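Local coordinates for acetylglutamate kinase (Streptococcus mutans, PDB 3L86), which probably catalyses the ATP-dependent phosphorylation of N-acetyl-L-glutamate, the second step in making N-acetylornithine from glutamate on the way to arginine, at residues 245-248 / 249-253; 144-148 / 149-153; 115-118 / 119-122; 134-137 / 138-141. All blocks are in the same frame, centred on the assembly; numbering follows the deposited sequence.

Overall arrangement
All four contacts are local, each within one continuous stretch of the amino acid kinase fold. Contact 1 is the most buried: the first turns of helix 246-258, where a methionine and a lysine meet ADP. Contact 3, within helix 101-125, has an apolar face turned to the central sheet and a charged face turned outward; its centre lies about 24 Å from that of contact 1, on the other side of the chain's centre. Contacts 2 and 4 hold the two ends of strand 141-145. Contact 4 is an irregular turn with a bound water, partly buried, whereas contact 2 is a surface loop with a capped single-turn helix and a tyrosine pair.

Contact 1: residues 245-248 / 249-253; sequences GMIP and KIESA. With ADP (adenosine-5'-diphosphate), chain B.
M246 and K249 meet one turn apart at the start of a helix, the sulfur SD of M246 lying 4.0 Å from CD of K249, and both side chains continue to ADP. The methionine bends at chi2 and chi3, which brings its CE within 3.5 Å of C2 of the adenine. K249 leaves with CG anti to its backbone N (chi1 -153°) and turns at chi3 and chi4, bringing NZ 2.9 Å from O1B of the beta phosphate in a hydrogen bond. D194 forms a salt bridge with the same NZ. This grip agrees with the predicted role of K249 as transition state stabilizer, and K42, predicted to share that role, lies close by. Of the backbone bonds, K249 N to O of G245 is weak, whereas the ones after it are regular: I250 N reaches O of M246 at 3.0 Å and E251 N reaches O of I247 at 3.1 Å. P248 O is gripped twice, by N and OG of S252, which arrive from opposite faces of its carbonyl plane; OG stands 3.0 Å from P248 O. At the outer side, I247 CG2 runs alongside the E251 carboxylate. P248 and S252 pack on D194 and Y195 of helix 193-203, while M246 and I250 press on I266 of strand 263-267, and I250 also reaches I276 of strand 274-277.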
loop_
_atom_site.group_PDB
_atom_site.type_symbol
_atom_site.label_atom_id
_atom_site.label_comp_id
_atom_site.label_asym_id
_atom_site.label_seq_id
_atom_site.Cartn_x
_atom_site.Cartn_y
_atom_site.Cartn_z
ATOM N N GLY A 245 1.473 0.353 -13.348
ATOM C CA GLY A 245 1.150 0.242 -11.913
ATOM C C GLY A 245 -0.322 0.176 -11.556
ATOM O O GLY A 245 -0.655 -0.177 -10.409
ATOM N N MET A 246 -1.220 0.540 -12.483
ATOM C CA MET A 246 -2.658 0.505 -12.162
ATOM C C MET A 246 -3.205 -0.923 -12.275
ATOM O O MET A 246 -4.302 -1.181 -11.804
ATOM C CB MET A 246 -3.510 1.499 -12.978
ATOM C CG MET A 246 -5.054 1.525 -12.659
ATOM S SD MET A 246 -5.499 2.127 -10.981
ATOM C CE MET A 246 -5.128 3.890 -11.212
ATOM N N ILE A 247 -2.400 -1.817 -12.870
ATOM C CA ILE A 247 -2.655 -3.254 -12.883
ATOM C C ILE A 247 -2.616 -3.904 -11.466
ATOM O O ILE A 247 -3.619 -4.396 -10.997
ATOM C CB ILE A 247 -1.689 -4.018 -13.845
ATOM C CG1 ILE A 247 -1.868 -3.482 -15.280
ATOM C CG2 ILE A 247 -1.976 -5.521 -13.803
ATOM C CD1 ILE A 247 -1.626 -4.547 -16.337
ATOM N N PRO A 248 -1.472 -3.911 -10.804
ATOM C CA PRO A 248 -1.542 -4.415 -9.397
ATOM C C PRO A 248 -2.530 -3.633 -8.514
ATOM O O PRO A 248 -3.201 -4.241 -7.663
ATOM C CB PRO A 248 -0.080 -4.313 -8.907
ATOM C CG PRO A 248 0.578 -3.313 -9.911
ATOM C CD PRO A 248 -0.136 -3.418 -11.187
ATOM N N LYS A 249 -2.684 -2.307 -8.713
ATOM C CA LYS A 249 -3.705 -1.523 -7.918
ATOM C C LYS A 249 -5.154 -2.028 -8.042
ATOM O O LYS A 249 -5.845 -2.241 -7.034
ATOM C CB LYS A 249 -3.611 0.011 -8.224
ATOM C CG LYS A 249 -4.077 0.968 -7.103
ATOM C CD LYS A 249 -3.766 2.491 -7.445
ATOM C CE LYS A 249 -2.276 2.597 -7.812
ATOM N NZ LYS A 249 -1.443 2.324 -6.508
ATOM N N ILE A 250 -5.634 -2.222 -9.278
ATOM C CA ILE A 250 -7.018 -2.638 -9.507
ATOM C C ILE A 250 -7.220 -4.141 -9.192
ATOM O O ILE A 250 -8.304 -4.501 -8.788
ATOM C CB ILE A 250 -7.531 -2.359 -10.980
ATOM C CG1 ILE A 250 -9.044 -2.406 -11.055
ATOM C CG2 ILE A 250 -7.024 -3.368 -11.988
ATOM C CD1 ILE A 250 -9.672 -1.249 -10.411
ATOM N N GLU A 251 -6.210 -4.991 -9.354
ATOM C CA GLU A 251 -6.314 -6.410 -8.894
ATOM C C GLU A 251 -6.420 -6.520 -7.361
ATOM O O GLU A 251 -7.221 -7.324 -6.817
ATOM C CB GLU A 251 -5.118 -7.257 -9.370
ATOM C CG GLU A 251 -5.157 -7.565 -10.900
ATOM C CD GLU A 251 -3.923 -8.269 -11.415
ATOM O OE1 GLU A 251 -2.854 -8.237 -10.793
ATOM O OE2 GLU A 251 -4.015 -8.872 -12.496
ATOM N N SER A 252 -5.596 -5.742 -6.645
ATOM C CA SER A 252 -5.718 -5.690 -5.158
ATOM C C SER A 252 -7.132 -5.211 -4.725
ATOM O O SER A 252 -7.782 -5.810 -3.826
ATOM C CB SER A 252 -4.584 -4.803 -4.592
ATOM O OG SER A 252 -3.320 -5.425 -4.915
ATOM N N ALA A 253 -7.648 -4.166 -5.379
ATOM C CA ALA A 253 -9.008 -3.702 -5.081
ATOM C C ALA A 253 -10.056 -4.841 -5.225
ATOM O O ALA A 253 -10.915 -5.026 -4.350
ATOM C CB ALA A 253 -9.407 -2.494 -5.989
HETATM P PB ADP B . 1.493 4.446 -6.970
HETATM O O1B ADP B . 1.336 2.976 -6.706
HETATM O O2B ADP B . 0.410 5.337 -6.347
HETATM O O3B ADP B . 2.851 4.920 -6.589
HETATM P PA ADP B . 1.704 3.713 -9.852
HETATM O O1A ADP B . 2.457 4.475 -10.935
HETATM O O2A ADP B . 2.288 2.400 -9.412
HETATM O O3A ADP B . 1.384 4.705 -8.570
HETATM O "O5'" ADP B . 0.226 3.508 -10.472
HETATM C "C5'" ADP B . -0.537 4.677 -10.865
HETATM C "C4'" ADP B . -0.341 4.914 -12.392
HETATM O "O4'" ADP B . -0.960 3.912 -13.227
HETATM C "C3'" ADP B . -0.930 6.237 -12.906
HETATM O "O3'" ADP B . -0.012 7.279 -12.593
HETATM C "C2'" ADP B . -0.982 6.027 -14.414
HETATM O "O2'" ADP B . 0.273 6.459 -14.928
HETATM C "C1'" ADP B . -0.981 4.508 -14.571
HETATM N N9 ADP B . -2.211 4.043 -15.266
HETATM C C8 ADP B . -2.203 3.086 -16.239
HETATM N N7 ADP B . -3.475 2.845 -16.653
HETATM C C5 ADP B . -4.288 3.679 -15.958
HETATM C C6 ADP B . -5.717 3.977 -15.929
HETATM N N6 ADP B . -6.589 3.267 -16.693
HETATM N N1 ADP B . -6.179 4.905 -15.046
HETATM C C2 ADP B . -5.362 5.585 -14.258
HETATM N N3 ADP B . -4.046 5.376 -14.233
HETATM C C4 ADP B . -3.452 4.463 -15.059
#

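Contact 2: residues 144-148 / 149-153; sequences DYLDK and DTYGY
Y151 N reaches the carbonyl O of D147 at 2.9 Å with a nearly straight N-H...O angle of 170°, and G152 N follows to O of K148, closing a single helical turn that ends as G152 takes a positive phi. This N-capped turn sits in the connection of a beta hairpin, between the antiparallel strands 141-145 and 155-160. D147 is the N-cap: with its CG anti to the backbone N (chi1 179°), the carboxylate swings over the helix start, where OD1 accepts a weak bond from T150 N at 3.5 Å. OD2 takes the T150 hydroxyl OG1 at 2.9 Å, from above the carboxylate plane, so both oxygens are engaged by one threonine. L146 CD2 approaches Y151 CE2 at 4.0 Å as the two side chains pass aslant, and both also touch L96 of strand 96-97. The other flank is aromatic. Y145 turns its edge to the face of Y153 in a T-shaped stack, ring centres 5.6 Å apart and planes at 81°, and both side chains touch L189 of strand 188-190. One face of the Y145 ring carries K148 CE. The main chain is tied across the loop by a water that accepts from D147 N and donates to G152 O, while that same G152 O lies in the plane of the Y145 ring at its edge, 3.5 Å from CD1.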
loop_
_atom_site.group_PDB
_atom_site.type_symbol
_atom_site.label_atom_id
_atom_site.label_comp_id
_atom_site.label_asym_id
_atom_site.label_seq_id
_atom_site.Cartn_x
_atom_site.Cartn_y
_atom_site.Cartn_z
ATOM N N ASP A 144 6.789 -15.146 0.915
ATOM C CA ASP A 144 7.646 -16.102 0.186
ATOM C C ASP A 144 7.971 -15.512 -1.215
ATOM O O ASP A 144 7.358 -14.539 -1.601
ATOM C CB ASP A 144 6.911 -17.437 -0.006
ATOM C CG ASP A 144 7.861 -18.624 -0.108
ATOM O OD1 ASP A 144 9.106 -18.457 -0.376
ATOM O OD2 ASP A 144 7.364 -19.737 0.146
ATOM N N TYR A 145 8.939 -16.094 -1.947
ATOM C CA TYR A 145 9.373 -15.604 -3.297
ATOM C C TYR A 145 8.264 -15.854 -4.281
ATOM O O TYR A 145 7.756 -16.970 -4.358
ATOM C CB TYR A 145 10.615 -16.395 -3.769
ATOM C CG TYR A 145 11.809 -16.162 -2.873
ATOM C CD1 TYR A 145 12.699 -15.172 -3.162
ATOM C CD2 TYR A 145 11.989 -16.904 -1.688
ATOM C CE1 TYR A 145 13.783 -14.908 -2.313
ATOM C CE2 TYR A 145 13.070 -16.636 -0.835
ATOM C CZ TYR A 145 13.959 -15.641 -1.192
ATOM O OH TYR A 145 15.064 -15.338 -0.438
ATOM N N LEU A 146 7.900 -14.839 -5.007
ATOM C CA LEU A 146 6.913 -14.950 -6.011
ATOM C C LEU A 146 7.346 -15.929 -7.128
ATOM O O LEU A 146 6.588 -16.724 -7.536
ATOM C CB LEU A 146 6.559 -13.558 -6.546
ATOM C CG LEU A 146 5.408 -13.395 -7.536
ATOM C CD1 LEU A 146 4.130 -14.098 -7.093
ATOM C CD2 LEU A 146 5.117 -11.963 -7.939
ATOM N N ASP A 147 8.603 -15.825 -7.551
ATOM C CA ASP A 147 9.231 -16.542 -8.677
ATOM C C ASP A 147 10.656 -16.074 -8.831
ATOM O O ASP A 147 10.928 -15.167 -9.555
ATOM C CB ASP A 147 8.438 -16.350 -9.998
ATOM C CG ASP A 147 9.068 -17.070 -11.237
ATOM O OD1 ASP A 147 10.079 -17.758 -11.153
ATOM O OD2 ASP A 147 8.456 -16.918 -12.291
ATOM N N LYS A 148 11.523 -16.691 -8.073
ATOM C CA LYS A 148 12.928 -16.298 -7.982
ATOM C C LYS A 148 13.591 -16.104 -9.308
ATOM O O LYS A 148 14.183 -15.132 -9.474
ATOM C CB LYS A 148 13.780 -17.279 -7.168
ATOM C CG LYS A 148 14.135 -16.938 -5.817
ATOM C CD LYS A 148 14.840 -18.133 -5.184
ATOM C CE LYS A 148 14.967 -18.046 -3.690
ATOM N NZ LYS A 148 16.079 -18.827 -3.074
ATOM N N ASP A 149 13.465 -17.071 -10.228
ATOM C CA ASP A 149 14.159 -16.966 -11.549
ATOM C C ASP A 149 13.665 -15.765 -12.376
ATOM O O ASP A 149 14.429 -15.140 -13.094
ATOM C CB ASP A 149 13.976 -18.249 -12.391
ATOM C CG ASP A 149 14.909 -19.385 -11.967
ATOM O OD1 ASP A 149 15.892 -19.138 -11.223
ATOM O OD2 ASP A 149 14.620 -20.532 -12.344
ATOM N N THR A 150 12.386 -15.434 -12.285
ATOM C CA THR A 150 11.914 -14.231 -12.983
ATOM C C THR A 150 12.112 -12.875 -12.286
ATOM O O THR A 150 12.501 -11.909 -12.927
ATOM C CB THR A 150 10.450 -14.380 -13.360
ATOM O OG1 THR A 150 10.300 -15.614 -14.103
ATOM C CG2 THR A 150 9.999 -13.205 -14.253
ATOM N N TYR A 151 11.808 -12.789 -10.986
ATOM C CA TYR A 151 11.744 -11.517 -10.255
ATOM C C TYR A 151 12.814 -11.381 -9.186
ATOM O O TYR A 151 13.016 -10.275 -8.689
ATOM C CB TYR A 151 10.393 -11.316 -9.521
ATOM C CG TYR A 151 9.156 -11.378 -10.392
ATOM C CD1 TYR A 151 8.775 -10.313 -11.211
ATOM C CD2 TYR A 151 8.406 -12.519 -10.430
ATOM C CE1 TYR A 151 7.590 -10.413 -12.031
ATOM C CE2 TYR A 151 7.283 -12.624 -11.222
ATOM C CZ TYR A 151 6.883 -11.572 -12.020
ATOM O OH TYR A 151 5.735 -11.757 -12.805
ATOM N N GLY A 152 13.503 -12.461 -8.793
ATOM C CA GLY A 152 14.507 -12.285 -7.734
ATOM C C GLY A 152 13.880 -12.239 -6.328
ATOM O O GLY A 152 13.080 -13.114 -5.998
ATOM N N TYR A 153 14.217 -11.203 -5.534
ATOM C CA TYR A 153 13.758 -11.007 -4.142
ATOM C C TYR A 153 12.380 -10.297 -3.993
ATOM O O TYR A 153 12.206 -9.449 -3.113
ATOM C CB TYR A 153 14.842 -10.255 -3.329
ATOM C CG TYR A 153 15.941 -11.204 -2.866
ATOM C CD1 TYR A 153 16.772 -11.871 -3.786
ATOM C CD2 TYR A 153 16.130 -11.461 -1.509
ATOM C CE1 TYR A 153 17.788 -12.800 -3.312
ATOM C CE2 TYR A 153 17.113 -12.329 -1.057
ATOM C CZ TYR A 153 17.923 -13.010 -1.956
ATOM O OH TYR A 153 18.873 -13.886 -1.430
HETATM O O HOH W 1 10.265 -13.648 -6.610
#

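Contact 3: residues 115-118 / 119-122; sequences VGKN and LQEK
V115 and L119, both buried, lie side by side on the inner face of a helix, CG1 of V115 3.9 Å from CD1 of L119, and this is the tightly packed part. The same CD1 comes 3.0 Å from O of V115, shorter than a comfortable carbon-oxygen contact. With that distance so short and L119 chi1 (-96°) off the usual values, the placement of CD1 is doubtful in detail. The carbonyl is meanwhile the acceptor of L119 N in the regular alpha-helical series, which Q120, E121 and K122 continue to G116, K117 and N118; K122 N meets O of N118 at 2.9 Å and an angle of 175°. The outward side is looser and polar. K117 and E121 pair through a long salt bridge, NZ to OE2 3.7 Å, in which OE2 lies nearer to CE of K117 than to its charged end. N118 OD1 and K122 NZ stand 3.6 Å apart, also a wide spacing. The helix rests on the central sheet: V115 and L119 touch H73 of strand 68-73, L119 and Q120 touch I176 of strand 174-182, and Q120 OE1 accepts from N of Q132 at the end of strand 130-132.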
loop_
_atom_site.group_PDB
_atom_site.type_symbol
_atom_site.label_atom_id
_atom_site.label_comp_id
_atom_site.label_asym_id
_atom_site.label_seq_id
_atom_site.Cartn_x
_atom_site.Cartn_y
_atom_site.Cartn_z
ATOM N N VAL A 115 11.021 7.654 2.427
ATOM C CA VAL A 115 9.551 7.853 2.391
ATOM C C VAL A 115 8.904 7.758 3.795
ATOM O O VAL A 115 8.150 8.676 4.244
ATOM C CB VAL A 115 8.842 6.858 1.422
ATOM C CG1 VAL A 115 7.346 7.136 1.354
ATOM C CG2 VAL A 115 9.418 6.989 -0.020
ATOM N N GLY A 116 9.180 6.656 4.487
ATOM C CA GLY A 116 8.475 6.360 5.748
ATOM C C GLY A 116 8.729 7.377 6.855
ATOM O O GLY A 116 7.810 7.735 7.600
ATOM N N LYS A 117 9.981 7.802 7.014
ATOM C CA LYS A 117 10.342 8.782 8.070
ATOM C C LYS A 117 9.651 10.152 7.865
ATOM O O LYS A 117 9.152 10.765 8.832
ATOM C CB LYS A 117 11.881 8.943 8.185
ATOM C CG LYS A 117 12.361 9.935 9.284
ATOM C CD LYS A 117 12.202 9.344 10.659
ATOM C CE LYS A 117 12.690 10.369 11.800
ATOM N NZ LYS A 117 14.165 10.420 11.853
ATOM N N ASN A 118 9.599 10.611 6.609
ATOM C CA ASN A 118 8.806 11.819 6.265
ATOM C C ASN A 118 7.273 11.731 6.600
ATOM O O ASN A 118 6.677 12.698 7.117
ATOM C CB ASN A 118 8.980 12.160 4.760
ATOM C CG ASN A 118 8.205 13.441 4.339
ATOM O OD1 ASN A 118 8.556 14.537 4.765
ATOM N ND2 ASN A 118 7.181 13.298 3.470
ATOM N N LEU A 119 6.638 10.587 6.279
ATOM C CA LEU A 119 5.246 10.314 6.651
ATOM C C LEU A 119 5.044 10.473 8.143
ATOM O O LEU A 119 4.145 11.196 8.554
ATOM C CB LEU A 119 4.836 8.865 6.371
ATOM C CG LEU A 119 4.124 8.521 5.095
ATOM C CD1 LEU A 119 5.118 8.873 4.023
ATOM C CD2 LEU A 119 3.721 7.028 5.013
ATOM N N GLN A 120 5.848 9.762 8.946
ATOM C CA GLN A 120 5.748 9.878 10.387
ATOM C C GLN A 120 5.949 11.313 10.907
ATOM O O GLN A 120 5.191 11.765 11.789
ATOM C CB GLN A 120 6.692 8.878 11.069
ATOM C CG GLN A 120 6.846 9.096 12.576
ATOM C CD GLN A 120 7.943 8.239 13.223
ATOM O OE1 GLN A 120 7.780 7.055 13.438
ATOM N NE2 GLN A 120 9.044 8.880 13.595
ATOM N N GLU A 121 6.928 12.050 10.350
ATOM C CA GLU A 121 7.174 13.435 10.794
ATOM C C GLU A 121 5.981 14.389 10.420
ATOM O O GLU A 121 5.539 15.167 11.254
ATOM C CB GLU A 121 8.537 13.985 10.294
ATOM C CG GLU A 121 9.758 13.130 10.717
ATOM C CD GLU A 121 11.070 13.439 9.958
ATOM O OE1 GLU A 121 11.071 13.867 8.766
ATOM O OE2 GLU A 121 12.149 13.193 10.551
ATOM N N LYS A 122 5.475 14.350 9.193
ATOM C CA LYS A 122 4.316 15.209 8.821
ATOM C C LYS A 122 3.075 14.949 9.691
ATOM O O LYS A 122 2.360 15.917 10.113
ATOM C CB LYS A 122 3.936 15.052 7.337
ATOM C CG LYS A 122 4.966 15.529 6.312
ATOM C CD LYS A 122 4.921 17.048 6.208
ATOM C CE LYS A 122 5.814 17.549 5.087
ATOM N NZ LYS A 122 7.184 17.826 5.545
#

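Contact 4: residues 134-137 / 138-141; sequences KSDI and KHVV
K138 folds back against the carbonyl oxygen of S135, with K138 CG 3.4 Å from S135 O. K138 NZ is hydrogen-bonded to the same S135 O at 3.0 Å. The bond lies in the carbonyl plane, on a lone pair. CG sits between the backbone N and the carbonyl carbon (chi1 68°), and bends at chi3 and chi4 bring the chain end round to meet the oxygen. CG also lies over one face of the H139 ring, 4.0 Å above its plane. From the other segment, D136 OD1 comes to the edge of this imidazole, 4.0 Å from ND1, with carboxylate and ring planes 61° apart. The backbone makes an irregular turn between strands 130-132 and 141-145. H139 N bonds to O of D136, three residues back, from above the carbonyl plane. I137 O accepts twice, from V140 N at 2.9 Å and from V141 N at 3.1 Å, the latter nearly straight. A water accepts from K138 N at 3.0 Å and donates to O of K134 and O of S135, bridging where a helix would bond directly. I137 packs on Y182 of strand 174-182 and V140 on V164 and I165 of helix 162-170. Lysine and water thus share S135 O, and the water also serves K134 O and K138 N. The D136 carboxylate may modestly favour a protonated H139, an effect the nearby K138 ammonium would partly offset.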
loop_
_atom_site.group_PDB
_atom_site.type_symbol
_atom_site.label_atom_id
_atom_site.label_comp_id
_atom_site.label_asym_id
_atom_site.label_seq_id
_atom_site.Cartn_x
_atom_site.Cartn_y
_atom_site.Cartn_z
ATOM N N LYS A 134 10.016 -0.737 12.338
ATOM C CA LYS A 134 11.302 -1.066 11.677
ATOM C C LYS A 134 11.652 -2.517 12.023
ATOM O O LYS A 134 11.340 -3.438 11.242
ATOM C CB LYS A 134 12.437 -0.083 12.047
ATOM C CG LYS A 134 12.307 1.337 11.437
ATOM C CD LYS A 134 13.706 2.011 11.367
ATOM C CE LYS A 134 13.709 3.438 11.840
ATOM N NZ LYS A 134 13.678 4.544 10.769
ATOM N N SER A 135 12.170 -2.754 13.233
ATOM C CA SER A 135 12.442 -4.149 13.649
ATOM C C SER A 135 11.178 -4.981 13.862
ATOM O O SER A 135 11.206 -6.222 13.622
ATOM C CB SER A 135 13.381 -4.238 14.881
ATOM O OG SER A 135 12.835 -3.555 15.994
ATOM N N ASP A 136 10.079 -4.326 14.297
ATOM C CA ASP A 136 8.751 -4.991 14.343
ATOM C C ASP A 136 8.255 -5.508 12.979
ATOM O O ASP A 136 7.374 -6.347 12.938
ATOM C CB ASP A 136 7.651 -4.084 14.972
ATOM C CG ASP A 136 7.743 -4.026 16.511
ATOM O OD1 ASP A 136 8.402 -4.933 17.118
ATOM O OD2 ASP A 136 7.213 -3.038 17.099
ATOM N N ILE A 137 8.809 -5.052 11.863
ATOM C CA ILE A 137 8.309 -5.613 10.575
ATOM C C ILE A 137 8.354 -7.144 10.467
ATOM O O ILE A 137 7.357 -7.764 10.047
ATOM C CB ILE A 137 8.946 -5.020 9.315
ATOM C CG1 ILE A 137 8.666 -3.503 9.266
ATOM C CG2 ILE A 137 8.330 -5.697 8.043
ATOM C CD1 ILE A 137 9.430 -2.773 8.068
ATOM N N LYS A 138 9.470 -7.751 10.855
ATOM C CA LYS A 138 9.609 -9.212 10.783
ATOM C C LYS A 138 8.619 -9.973 11.705
ATOM O O LYS A 138 8.356 -11.140 11.472
ATOM C CB LYS A 138 11.042 -9.665 11.063
ATOM C CG LYS A 138 11.455 -9.420 12.496
ATOM C CD LYS A 138 12.901 -9.929 12.749
ATOM C CE LYS A 138 13.923 -8.927 12.264
ATOM N NZ LYS A 138 13.753 -7.617 12.916
ATOM N N HIS A 139 8.050 -9.322 12.721
ATOM C CA HIS A 139 7.045 -10.005 13.503
ATOM C C HIS A 139 5.621 -9.761 12.998
ATOM O O HIS A 139 4.683 -10.237 13.630
ATOM C CB HIS A 139 7.101 -9.616 14.971
ATOM C CG HIS A 139 8.463 -9.787 15.565
ATOM N ND1 HIS A 139 9.209 -8.723 16.033
ATOM C CD2 HIS A 139 9.230 -10.889 15.725
ATOM C CE1 HIS A 139 10.362 -9.163 16.496
ATOM N NE2 HIS A 139 10.410 -10.473 16.303
ATOM N N VAL A 140 5.454 -9.007 11.912
ATOM C CA VAL A 140 4.084 -8.784 11.403
ATOM C C VAL A 140 3.849 -9.382 10.025
ATOM O O VAL A 140 2.822 -10.046 9.800
ATOM C CB VAL A 140 3.717 -7.264 11.394
ATOM C CG1 VAL A 140 2.479 -7.008 10.531
ATOM C CG2 VAL A 140 3.506 -6.785 12.846
ATOM N N VAL A 141 4.781 -9.136 9.090
ATOM C CA VAL A 141 4.548 -9.562 7.686
ATOM C C VAL A 141 5.435 -10.761 7.298
ATOM O O VAL A 141 6.653 -10.629 7.171
ATOM C CB VAL A 141 4.848 -8.412 6.647
ATOM C CG1 VAL A 141 4.410 -8.890 5.207
ATOM C CG2 VAL A 141 4.112 -7.146 7.069
HETATM O O HOH W 2 11.996 -6.208 10.906
#